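Local coordinates for protein carbon monoxide dehydrogenase (Thermococcus sp. AM4, PDB 6T7J) that probably catalyses the reversible oxidation of carbon monoxide to carbon dioxide, using iron-sulfur clusters, with its active-site cluster C here free of nickel, at residues V262-H267 with K296-V301. Numbering follows the deposited sequence.
Sequences VNIVVH and KGVNVV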
loop_
_atom_site.group_PDB
_atom_site.type_symbol
_atom_site.label_atom_id
_atom_site.label_comp_id
_atom_site.label_asym_id
_atom_site.label_seq_id
_atom_site.Cartn_x
_atom_site.Cartn_y
_atom_site.Cartn_z
ATOM N N VAL A 262 -2.455 40.438 -10.318
ATOM C CA VAL A 262 -2.898 39.300 -9.526
ATOM C C VAL A 262 -1.938 38.151 -9.772
ATOM O O VAL A 262 -1.571 37.872 -10.916
ATOM C CB VAL A 262 -4.337 38.915 -9.896
ATOM C CG1 VAL A 262 -4.796 37.706 -9.087
ATOM C CG2 VAL A 262 -5.276 40.095 -9.700
ATOM N N ASN A 263 -1.491 37.499 -8.705
ATOM C CA ASN A 263 -0.567 36.377 -8.822
ATOM C C ASN A 263 -1.294 35.101 -8.425
ATOM O O ASN A 263 -1.775 34.985 -7.292
ATOM C CB ASN A 263 0.672 36.584 -7.952
ATOM C CG ASN A 263 1.605 37.646 -8.504
ATOM O OD1 ASN A 263 1.934 37.645 -9.690
ATOM N ND2 ASN A 263 2.037 38.558 -7.641
ATOM N N ILE A 264 -1.376 34.151 -9.351
ATOM C CA ILE A 264 -2.027 32.869 -9.100
ATOM C C ILE A 264 -0.997 31.770 -9.299
ATOM O O ILE A 264 -0.429 31.637 -10.391
ATOM C CB ILE A 264 -3.243 32.649 -10.014
ATOM C CG1 ILE A 264 -4.251 33.784 -9.847
ATOM C CG2 ILE A 264 -3.897 31.311 -9.711
ATOM C CD1 ILE A 264 -5.447 33.666 -10.761
ATOM N N VAL A 265 -0.763 30.973 -8.254
ATOM C CA VAL A 265 0.182 29.863 -8.318
ATOM C C VAL A 265 -0.594 28.578 -8.561
ATOM O O VAL A 265 -1.648 28.357 -7.956
ATOM C CB VAL A 265 1.019 29.769 -7.026
ATOM C CG1 VAL A 265 1.995 28.601 -7.100
ATOM C CG2 VAL A 265 1.758 31.079 -6.772
ATOM N N VAL A 266 -0.092 27.739 -9.467
ATOM C CA VAL A 266 -0.624 26.395 -9.681
ATOM C C VAL A 266 0.416 25.402 -9.175
ATOM O O VAL A 266 1.542 25.356 -9.682
ATOM C CB VAL A 266 -0.983 26.134 -11.155
ATOM C CG1 VAL A 266 -2.313 26.785 -11.498
ATOM C CG2 VAL A 266 0.109 26.631 -12.091
ATOM N N HIS A 267 0.039 24.613 -8.171
ATOM C CA HIS A 267 0.964 23.758 -7.440
ATOM C C HIS A 267 0.388 22.351 -7.382
ATOM O O HIS A 267 -0.803 22.179 -7.111
ATOM C CB HIS A 267 1.195 24.323 -6.032
ATOM C CG HIS A 267 2.153 23.532 -5.199
ATOM N ND1 HIS A 267 3.095 22.684 -5.741
ATOM C CD2 HIS A 267 2.322 23.474 -3.856
ATOM C CE1 HIS A 267 3.798 22.132 -4.767
ATOM N NE2 HIS A 267 3.348 22.595 -3.614
ATOM N N LYS A 296 -3.083 45.361 -13.007
ATOM C CA LYS A 296 -2.772 45.438 -14.428
ATOM C C LYS A 296 -3.258 44.213 -15.190
ATOM O O LYS A 296 -3.489 44.302 -16.401
ATOM C CB LYS A 296 -1.265 45.614 -14.627
ATOM C CG LYS A 296 -0.708 46.889 -14.015
ATOM C CD LYS A 296 0.669 47.221 -14.568
ATOM C CE LYS A 296 1.205 48.507 -13.956
ATOM N NZ LYS A 296 2.401 49.018 -14.680
ATOM N N GLY A 297 -3.418 43.082 -14.512
ATOM C CA GLY A 297 -3.850 41.863 -15.170
ATOM C C GLY A 297 -3.719 40.686 -14.224
ATOM O O GLY A 297 -3.701 40.856 -13.003
ATOM N N VAL A 298 -3.628 39.490 -14.805
ATOM C CA VAL A 298 -3.479 38.257 -14.040
ATOM C C VAL A 298 -2.254 37.512 -14.546
ATOM O O VAL A 298 -2.144 37.224 -15.744
ATOM C CB VAL A 298 -4.728 37.360 -14.131
ATOM C CG1 VAL A 298 -4.510 36.077 -13.340
ATOM C CG2 VAL A 298 -5.943 38.095 -13.613
ATOM N N ASN A 299 -1.343 37.197 -13.631
ATOM C CA ASN A 299 -0.118 36.463 -13.904
ATOM C C ASN A 299 -0.210 35.117 -13.193
ATOM O O ASN A 299 -0.308 35.064 -11.960
ATOM C CB ASN A 299 1.094 37.269 -13.428
ATOM C CG ASN A 299 2.389 36.480 -13.475
ATOM O OD1 ASN A 299 2.724 35.870 -14.491
ATOM N ND2 ASN A 299 3.134 36.505 -12.376
ATOM N N VAL A 300 -0.210 34.039 -13.970
ATOM C CA VAL A 300 -0.251 32.687 -13.429
ATOM C C VAL A 300 1.139 32.083 -13.526
ATOM O O VAL A 300 1.738 32.042 -14.608
ATOM C CB VAL A 300 -1.280 31.816 -14.163
ATOM C CG1 VAL A 300 -1.685 30.633 -13.289
ATOM C CG2 VAL A 300 -2.474 32.646 -14.527
ATOM N N VAL A 301 1.646 31.616 -12.393
ATOM C CA VAL A 301 2.943 30.967 -12.307
ATOM C C VAL A 301 2.725 29.549 -11.798
ATOM O O VAL A 301 1.700 29.232 -11.190
ATOM C CB VAL A 301 3.909 31.745 -11.395
ATOM C CG1 VAL A 301 4.002 33.191 -11.852
ATOM C CG2 VAL A 301 3.437 31.676 -9.953
#
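N299 N gives V262 O a nearly straight hydrogen bond of 2.8 Å, one rung of a parallel β ladder in a Rossmann-like sheet with strand order 3-2-1-4-5-6. I264 continues the ladder through both its backbone polar atoms, N bonding N299 O at 3.0 Å and O accepting V301 N, before V266 N closes on V301 O. Between the rungs, V300 CA approaches I264 O to 3.2 Å in a CA-H···O contact.

A side-chain bond reinforces this register on one face: N299 ND2 donates to N263 OD1 over 3.2 Å, the acceptor lying close to the N299 amide plane while the two amides stand 80° apart. K258 O and A333 O receive N263 ND2, and V256 O takes N299 ND2, tying the pair to flanking loops. An alanine at N263 would probably leave N299 ND2 without this acceptor and K258 O and A333 O without their amide donor.

Beyond the asparagines, V265 CG2 meets V301 CG2 at 3.6 Å. The opposite face (V262, I264, V266, V298, V300) is aliphatic and packs against helices 271-281 and 381-395. There I264 CG1 lies beside the backbone N (chi1 -57°), and CD1, anti to CA, reaches to 3.7 Å from V298 CG1.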